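Local structure of flap endonuclease 1 (Sulfolobus solfataricus, 2IZO) at residues L3-E15 with K203-L216. The protein cuts 5'-flap structures from DNA during replication and repair, acting as a magnesium-dependent, structure-specific endonuclease and 5'-3' exonuclease. Residues are numbered along the deposited sequence; the frame is centred on the assembly and turned at random.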
ATOM      1  N   LEU A   3      36.501  15.599   6.223  1.00 52.14           N
ATOM      2  CA  LEU A   3      36.189  15.975   4.839  1.00 52.29           C
ATOM      3  C   LEU A   3      35.049  17.010   4.758  1.00 52.70           C
ATOM      4  O   LEU A   3      33.873  16.703   4.984  1.00 52.57           O
ATOM      5  CB  LEU A   3      35.909  14.757   3.954  1.00 52.06           C
ATOM      6  CG  LEU A   3      37.058  13.859   3.474  1.00 52.01           C
ATOM      7  CD1 LEU A   3      36.562  12.885   2.401  1.00 51.85           C
ATOM      8  CD2 LEU A   3      38.239  14.647   2.936  1.00 51.53           C
ATOM      9  N   VAL A   4      35.438  18.250   4.478  1.00 53.22           N
ATOM     10  CA  VAL A   4      34.516  19.325   4.109  1.00 53.44           C
ATOM     11  C   VAL A   4      35.045  19.908   2.804  1.00 53.67           C
ATOM     12  O   VAL A   4      35.145  21.123   2.610  1.00 53.49           O
ATOM     13  CB  VAL A   4      34.428  20.412   5.178  1.00 53.56           C
ATOM     14  CG1 VAL A   4      33.568  19.938   6.350  1.00 53.87           C
ATOM     15  CG2 VAL A   4      35.829  20.818   5.633  1.00 53.37           C
ATOM     16  N   LYS A   5      35.414  18.987   1.925  1.00 53.99           N
ATOM     17  CA  LYS A   5      35.751  19.291   0.563  1.00 54.21           C
ATOM     18  C   LYS A   5      34.589  18.719  -0.230  1.00 54.39           C
ATOM     19  O   LYS A   5      34.782  18.020  -1.225  1.00 54.72           O
ATOM     20  CB  LYS A   5      37.067  18.605   0.204  1.00 54.35           C
ATOM     21  CG  LYS A   5      38.192  18.875   1.208  1.00 54.50           C
ATOM     22  CD  LYS A   5      39.246  17.795   1.169  1.00 54.94           C
ATOM     23  CE  LYS A   5      40.132  17.957  -0.051  1.00 56.38           C
ATOM     24  NZ  LYS A   5      40.573  16.649  -0.616  1.00 57.11           N
ATOM     25  N   ASP A   6      33.376  19.011   0.243  1.00 54.46           N
ATOM     26  CA  ASP A   6      32.152  18.495  -0.359  1.00 54.50           C
ATOM     27  C   ASP A   6      31.079  19.550  -0.641  1.00 54.58           C
ATOM     28  O   ASP A   6      30.669  20.318   0.242  1.00 54.36           O
ATOM     29  CB  ASP A   6      31.547  17.388   0.508  1.00 54.42           C
ATOM     30  CG  ASP A   6      32.417  16.153   0.573  1.00 54.92           C
ATOM     31  OD1 ASP A   6      32.963  15.744  -0.472  1.00 55.62           O
ATOM     32  OD2 ASP A   6      32.547  15.574   1.672  1.00 55.26           O
ATOM     33  N   VAL A   7      30.667  19.588  -1.905  1.00 54.67           N
ATOM     34  CA  VAL A   7      29.323  20.021  -2.265  1.00 54.53           C
ATOM     35  C   VAL A   7      28.589  18.744  -2.702  1.00 54.47           C
ATOM     36  O   VAL A   7      28.968  18.068  -3.674  1.00 54.24           O
ATOM     37  CB  VAL A   7      29.280  21.152  -3.331  1.00 54.50           C
ATOM     38  CG1 VAL A   7      30.117  22.358  -2.881  1.00 54.51           C
ATOM     39  CG2 VAL A   7      29.726  20.652  -4.694  1.00 54.43           C
ATOM     40  N   LYS A   8      27.565  18.410  -1.922  1.00 54.33           N
ATOM     41  CA  LYS A   8      26.832  17.157  -2.025  1.00 53.94           C
ATOM     42  C   LYS A   8      25.356  17.458  -1.896  1.00 53.93           C
ATOM     43  O   LYS A   8      24.969  18.395  -1.196  1.00 54.01           O
ATOM     44  CB  LYS A   8      27.254  16.204  -0.903  1.00 53.89           C
ATOM     45  CG  LYS A   8      27.853  16.876   0.348  1.00 53.31           C
ATOM     46  CD  LYS A   8      26.818  17.565   1.232  1.00 52.10           C
ATOM     47  CE  LYS A   8      27.429  18.731   2.000  1.00 51.36           C
ATOM     48  NZ  LYS A   8      26.450  19.402   2.903  1.00 50.28           N
ATOM     49  N   ARG A   9      24.533  16.666  -2.570  1.00 53.84           N
ATOM     50  CA  ARG A   9      23.088  16.883  -2.556  1.00 53.79           C
ATOM     51  C   ARG A   9      22.364  15.868  -1.680  1.00 53.79           C
ATOM     52  O   ARG A   9      22.820  14.737  -1.510  1.00 53.83           O
ATOM     53  CB  ARG A   9      22.509  16.901  -3.978  1.00 53.70           C
ATOM     54  CG  ARG A   9      23.386  16.267  -5.060  1.00 53.75           C
ATOM     55  CD  ARG A   9      23.238  14.757  -5.138  1.00 54.00           C
ATOM     56  NE  ARG A   9      21.849  14.358  -5.363  1.00 54.40           N
ATOM     57  CZ  ARG A   9      21.466  13.352  -6.144  1.00 53.90           C
ATOM     58  NH1 ARG A   9      22.360  12.628  -6.808  1.00 53.82           N
ATOM     59  NH2 ARG A   9      20.177  13.078  -6.270  1.00 54.11           N
ATOM     60  N   GLU A  10      21.244  16.290  -1.105  1.00 53.70           N
ATOM     61  CA  GLU A  10      20.403  15.381  -0.348  1.00 53.74           C
ATOM     62  C   GLU A  10      19.591  14.543  -1.325  1.00 53.68           C
ATOM     63  O   GLU A  10      19.412  14.929  -2.484  1.00 53.80           O
ATOM     64  CB  GLU A  10      19.489  16.144   0.618  1.00 53.82           C
ATOM     65  CG  GLU A  10      18.360  16.935  -0.039  1.00 53.88           C
ATOM     66  CD  GLU A  10      17.471  17.642   0.972  1.00 53.87           C
ATOM     67  OE1 GLU A  10      18.013  18.233   1.930  1.00 54.17           O
ATOM     68  OE2 GLU A  10      16.233  17.614   0.801  1.00 53.93           O
ATOM     69  N   LEU A  11      19.119  13.390  -0.866  1.00 53.46           N
ATOM     70  CA  LEU A  11      18.273  12.559  -1.703  1.00 53.27           C
ATOM     71  C   LEU A  11      17.052  12.090  -0.939  1.00 53.17           C
ATOM     72  O   LEU A  11      17.140  11.719   0.232  1.00 53.08           O
ATOM     73  CB  LEU A  11      19.049  11.382  -2.313  1.00 53.27           C
ATOM     74  CG  LEU A  11      19.284  10.067  -1.564  1.00 53.12           C
ATOM     75  CD1 LEU A  11      19.595   8.964  -2.558  1.00 52.87           C
ATOM     76  CD2 LEU A  11      20.392  10.192  -0.538  1.00 53.07           C
ATOM     77  N   SER A  12      15.910  12.137  -1.616  1.00 53.13           N
ATOM     78  CA  SER A  12      14.665  11.632  -1.065  1.00 53.06           C
ATOM     79  C   SER A  12      14.722  10.114  -1.050  1.00 52.81           C
ATOM     80  O   SER A  12      15.451   9.500  -1.838  1.00 52.78           O
ATOM     81  CB  SER A  12      13.473  12.107  -1.898  1.00 53.14           C
ATOM     82  OG  SER A  12      13.500  11.540  -3.198  1.00 53.48           O
ATOM     83  N   PHE A  13      13.952   9.515  -0.149  1.00 52.50           N
ATOM     84  CA  PHE A  13      13.856   8.070  -0.063  1.00 52.29           C
ATOM     85  C   PHE A  13      13.253   7.482  -1.338  1.00 52.35           C
ATOM     86  O   PHE A  13      13.404   6.286  -1.609  1.00 52.41           O
ATOM     87  CB  PHE A  13      13.020   7.678   1.143  1.00 52.25           C
ATOM     88  CG  PHE A  13      13.735   7.824   2.460  1.00 52.12           C
ATOM     89  CD1 PHE A  13      14.799   6.986   2.792  1.00 51.81           C
ATOM     90  CD2 PHE A  13      13.318   8.774   3.386  1.00 51.96           C
ATOM     91  CE1 PHE A  13      15.447   7.103   4.014  1.00 51.56           C
ATOM     92  CE2 PHE A  13      13.962   8.902   4.613  1.00 52.01           C
ATOM     93  CZ  PHE A  13      15.029   8.063   4.927  1.00 51.88           C
ATOM     94  N   SER A  14      12.575   8.331  -2.114  1.00 52.29           N
ATOM     95  CA  SER A  14      12.055   7.964  -3.431  1.00 52.14           C
ATOM     96  C   SER A  14      13.156   7.416  -4.338  1.00 52.02           C
ATOM     97  O   SER A  14      13.020   6.324  -4.894  1.00 52.13           O
ATOM     98  CB  SER A  14      11.367   9.160  -4.097  1.00 52.14           C
ATOM     99  OG  SER A  14      10.105   9.425  -3.509  1.00 52.19           O
ATOM    100  N   GLU A  15      14.248   8.168  -4.468  1.00 51.82           N
ATOM    101  CA  GLU A  15      15.370   7.765  -5.314  1.00 51.65           C
ATOM    102  C   GLU A  15      16.128   6.579  -4.722  1.00 51.55           C
ATOM    103  O   GLU A  15      16.793   5.837  -5.443  1.00 51.59           O
ATOM    104  CB  GLU A  15      16.312   8.941  -5.559  1.00 51.61           C
ATOM    105  N   LYS A 203      17.662  14.515   6.712  1.00 51.15           N
ATOM    106  CA  LYS A 203      17.359  13.757   5.501  1.00 50.90           C
ATOM    107  C   LYS A 203      18.606  13.015   5.014  1.00 50.56           C
ATOM    108  O   LYS A 203      19.724  13.405   5.353  1.00 50.74           O
ATOM    109  CB  LYS A 203      16.856  14.706   4.404  1.00 50.96           C
ATOM    110  CG  LYS A 203      15.531  15.405   4.717  1.00 51.09           C
ATOM    111  CD  LYS A 203      15.126  16.354   3.595  1.00 51.05           C
ATOM    112  CE  LYS A 203      13.866  17.132   3.943  1.00 51.37           C
ATOM    113  NZ  LYS A 203      13.371  17.939   2.791  1.00 51.34           N
ATOM    114  N   PRO A 204      18.425  11.943   4.216  1.00 50.14           N
ATOM    115  CA  PRO A 204      19.583  11.251   3.647  1.00 49.89           C
ATOM    116  C   PRO A 204      20.432  12.172   2.773  1.00 49.70           C
ATOM    117  O   PRO A 204      19.917  13.114   2.169  1.00 49.66           O
ATOM    118  CB  PRO A 204      18.955  10.154   2.787  1.00 49.86           C
ATOM    119  CG  PRO A 204      17.594   9.984   3.308  1.00 50.11           C
ATOM    120  CD  PRO A 204      17.158  11.317   3.805  1.00 50.08           C
ATOM    121  N   GLU A 205      21.726  11.884   2.712  1.00 49.52           N
ATOM    122  CA  GLU A 205      22.685  12.731   2.020  1.00 49.33           C
ATOM    123  C   GLU A 205      23.554  11.874   1.117  1.00 49.08           C
ATOM    124  O   GLU A 205      24.078  10.850   1.546  1.00 48.99           O
ATOM    125  CB  GLU A 205      23.537  13.468   3.053  1.00 49.32           C
ATOM    126  CG  GLU A 205      24.688  14.282   2.497  1.00 49.39           C
ATOM    127  CD  GLU A 205      25.441  15.018   3.587  1.00 49.74           C
ATOM    128  OE1 GLU A 205      26.667  14.786   3.722  1.00 50.76           O
ATOM    129  OE2 GLU A 205      24.807  15.818   4.317  1.00 49.50           O
ATOM    130  N   LEU A 206      23.697  12.293  -0.136  1.00 48.96           N
ATOM    131  CA  LEU A 206      24.462  11.526  -1.114  1.00 48.82           C
ATOM    132  C   LEU A 206      25.714  12.249  -1.589  1.00 48.77           C
ATOM    133  O   LEU A 206      25.674  13.430  -1.934  1.00 48.80           O
ATOM    134  CB  LEU A 206      23.590  11.142  -2.313  1.00 48.71           C
ATOM    135  CG  LEU A 206      24.238  10.380  -3.476  1.00 48.79           C
ATOM    136  CD1 LEU A 206      24.819   9.032  -3.036  1.00 48.92           C
ATOM    137  CD2 LEU A 206      23.229  10.181  -4.592  1.00 49.04           C
ATOM    138  N   ILE A 207      26.817  11.509  -1.596  1.00 48.76           N
ATOM    139  CA  ILE A 207      28.087  11.959  -2.134  1.00 48.67           C
ATOM    140  C   ILE A 207      28.471  10.981  -3.236  1.00 48.88           C
ATOM    141  O   ILE A 207      28.645   9.784  -2.974  1.00 49.02           O
ATOM    142  CB  ILE A 207      29.179  11.973  -1.038  1.00 48.59           C
ATOM    143  CG1 ILE A 207      28.909  13.093  -0.034  1.00 48.54           C
ATOM    144  CG2 ILE A 207      30.574  12.132  -1.645  1.00 48.64           C
ATOM    145  CD1 ILE A 207      29.561  12.884   1.305  1.00 48.88           C
ATOM    146  N   GLU A 208      28.581  11.477  -4.467  1.00 48.90           N
ATOM    147  CA  GLU A 208      29.050  10.644  -5.573  1.00 49.23           C
ATOM    148  C   GLU A 208      30.533  10.891  -5.819  1.00 48.90           C
ATOM    149  O   GLU A 208      30.956  12.031  -6.029  1.00 48.85           O
ATOM    150  CB  GLU A 208      28.227  10.878  -6.847  1.00 49.20           C
ATOM    151  CG  GLU A 208      26.751  10.505  -6.714  1.00 50.03           C
ATOM    152  CD  GLU A 208      26.033  10.412  -8.052  1.00 50.42           C
ATOM    153  OE1 GLU A 208      26.305   9.454  -8.813  1.00 52.07           O
ATOM    154  OE2 GLU A 208      25.181  11.287  -8.334  1.00 51.92           O
ATOM    155  N   THR A 209      31.318   9.816  -5.774  1.00 48.72           N
ATOM    156  CA  THR A 209      32.768   9.904  -5.934  1.00 48.53           C
ATOM    157  C   THR A 209      33.123  10.476  -7.305  1.00 48.63           C
ATOM    158  O   THR A 209      33.939  11.390  -7.404  1.00 48.60           O
ATOM    159  CB  THR A 209      33.455   8.532  -5.705  1.00 48.39           C
ATOM    160  OG1 THR A 209      33.040   7.991  -4.445  1.00 48.14           O
ATOM    161  CG2 THR A 209      34.973   8.667  -5.700  1.00 48.29           C
ATOM    162  N   GLU A 210      32.483   9.951  -8.348  1.00 48.76           N
ATOM    163  CA  GLU A 210      32.676  10.428  -9.723  1.00 48.97           C
ATOM    164  C   GLU A 210      32.476  11.951  -9.865  1.00 48.90           C
ATOM    165  O   GLU A 210      33.226  12.620 -10.583  1.00 48.94           O
ATOM    166  CB  GLU A 210      31.782   9.650 -10.709  1.00 49.15           C
ATOM    167  CG  GLU A 210      30.287   9.528 -10.317  1.00 49.91           C
ATOM    168  CD  GLU A 210      29.963   8.337  -9.391  1.00 50.72           C
ATOM    169  OE1 GLU A 210      28.771   7.958  -9.310  1.00 51.08           O
ATOM    170  OE2 GLU A 210      30.878   7.777  -8.745  1.00 50.46           O
ATOM    171  N   ILE A 211      31.479  12.488  -9.165  1.00 48.61           N
ATOM    172  CA  ILE A 211      31.204  13.925  -9.179  1.00 48.31           C
ATOM    173  C   ILE A 211      32.187  14.691  -8.285  1.00 48.23           C
ATOM    174  O   ILE A 211      32.634  15.789  -8.640  1.00 48.31           O
ATOM    175  CB  ILE A 211      29.721  14.217  -8.812  1.00 48.34           C
ATOM    176  CG1 ILE A 211      28.812  13.820  -9.984  1.00 48.09           C
ATOM    177  CG2 ILE A 211      29.513  15.690  -8.423  1.00 47.95           C
ATOM    178  CD1 ILE A 211      27.380  13.505  -9.596  1.00 48.35           C
ATOM    179  N   LEU A 212      32.529  14.100  -7.141  1.00 48.00           N
ATOM    180  CA  LEU A 212      33.496  14.687  -6.209  1.00 47.65           C
ATOM    181  C   LEU A 212      34.859  14.884  -6.855  1.00 47.65           C
ATOM    182  O   LEU A 212      35.433  15.969  -6.777  1.00 47.77           O
ATOM    183  CB  LEU A 212      33.641  13.816  -4.951  1.00 47.77           C
ATOM    184  CG  LEU A 212      34.755  14.176  -3.955  1.00 47.35           C
ATOM    185  CD1 LEU A 212      34.420  15.449  -3.199  1.00 47.04           C
ATOM    186  CD2 LEU A 212      35.024  13.033  -2.989  1.00 47.25           C
ATOM    187  N   LEU A 213      35.366  13.827  -7.490  1.00 47.56           N
ATOM    188  CA  LEU A 213      36.688  13.847  -8.109  1.00 47.55           C
ATOM    189  C   LEU A 213      36.765  14.845  -9.257  1.00 47.74           C
ATOM    190  O   LEU A 213      37.797  15.488  -9.456  1.00 47.67           O
ATOM    191  CB  LEU A 213      37.088  12.450  -8.597  1.00 47.40           C
ATOM    192  CG  LEU A 213      37.196  11.304  -7.587  1.00 47.01           C
ATOM    193  CD1 LEU A 213      37.885  10.117  -8.232  1.00 46.16           C
ATOM    194  CD2 LEU A 213      37.911  11.717  -6.298  1.00 46.09           C
ATOM    195  N   LYS A 214      35.672  14.974 -10.004  1.00 48.01           N
ATOM    196  CA  LYS A 214      35.611  15.925 -11.108  1.00 48.31           C
ATOM    197  C   LYS A 214      35.631  17.365 -10.600  1.00 48.52           C
ATOM    198  O   LYS A 214      36.369  18.198 -11.133  1.00 48.69           O
ATOM    199  CB  LYS A 214      34.387  15.670 -11.985  1.00 48.32           C
ATOM    200  N   LYS A 215      34.848  17.658  -9.562  1.00 48.71           N
ATOM    201  CA  LYS A 215      34.765  19.031  -9.059  1.00 48.95           C
ATOM    202  C   LYS A 215      36.038  19.494  -8.354  1.00 48.78           C
ATOM    203  O   LYS A 215      36.421  20.656  -8.472  1.00 48.79           O
ATOM    204  CB  LYS A 215      33.535  19.248  -8.172  1.00 49.15           C
ATOM    205  CG  LYS A 215      33.249  20.731  -7.940  1.00 49.98           C
ATOM    206  CD  LYS A 215      31.853  20.986  -7.410  1.00 50.92           C
ATOM    207  CE  LYS A 215      31.541  22.483  -7.398  1.00 51.56           C
ATOM    208  NZ  LYS A 215      32.463  23.267  -6.518  1.00 51.02           N
ATOM    209  N   LEU A 216      36.692  18.594  -7.627  1.00 48.65           N
ATOM    210  CA  LEU A 216      37.983  18.922  -7.024  1.00 48.75           C
ATOM    211  C   LEU A 216      39.133  18.798  -8.034  1.00 48.70           C
ATOM    212  O   LEU A 216      40.247  19.259  -7.778  1.00 48.71           O
ATOM    213  CB  LEU A 216      38.246  18.086  -5.763  1.00 48.75           C
ATOM    214  CG  LEU A 216      37.325  18.315  -4.552  1.00 49.37           C
ATOM    215  CD1 LEU A 216      37.733  17.437  -3.369  1.00 49.19           C
ATOM    216  CD2 LEU A 216      37.263  19.790  -4.131  1.00 49.38           C
TER
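Lys-203 reaches along Glu-10 in an extended chain and closes a salt bridge, its NZ 3.5 Å from Glu-10 OE2. Next to it, Pro-204 lays CG over one face of the Phe-13 ring, a CH-pi contact 3.8 Å from the centroid and offset toward the rim, while its CB meets Leu-11 CD2. An alanine in place of Phe-13 would probably leave CG of the proline without its aromatic cover and open a gap over that face of the proline ring. Leu-11 N donates to Pro-204 O at 3.2 Å. Glu-205 pairs with Glu-10 as a non-hydrogen-bonded antiparallel pair; its carboxylate, salt-bridged to Arg-183, lies against the aliphatic CD of Lys-8. Leu-206 N donates to Arg-9 O at 2.9 Å. With CG anti to the backbone N (chi1 177°), the leucine runs beside Arg-9 and sets CD2 over a guanidinium face. Ile-207 CG1 packs on Lys-8 CB. Glu-208 OE2 forms a salt bridge to Arg-9 NH1 at the edge of the same guanidinium. In the helix that follows, the Lys-215 chain crosses Val-7 at about a right angle, its CD against CG2, and Leu-216 CD1 abuts Lys-5 CB at 3.8 Å. The short, weakly bonded strand 9-10 of the N-domain lies at the edge of the mixed sheet of the nuclease core, beside I-domain strand 205-208, which pairs antiparallel with strand 180-183 on its other side, while helices 220-230 and 244-253 receive Lys-5.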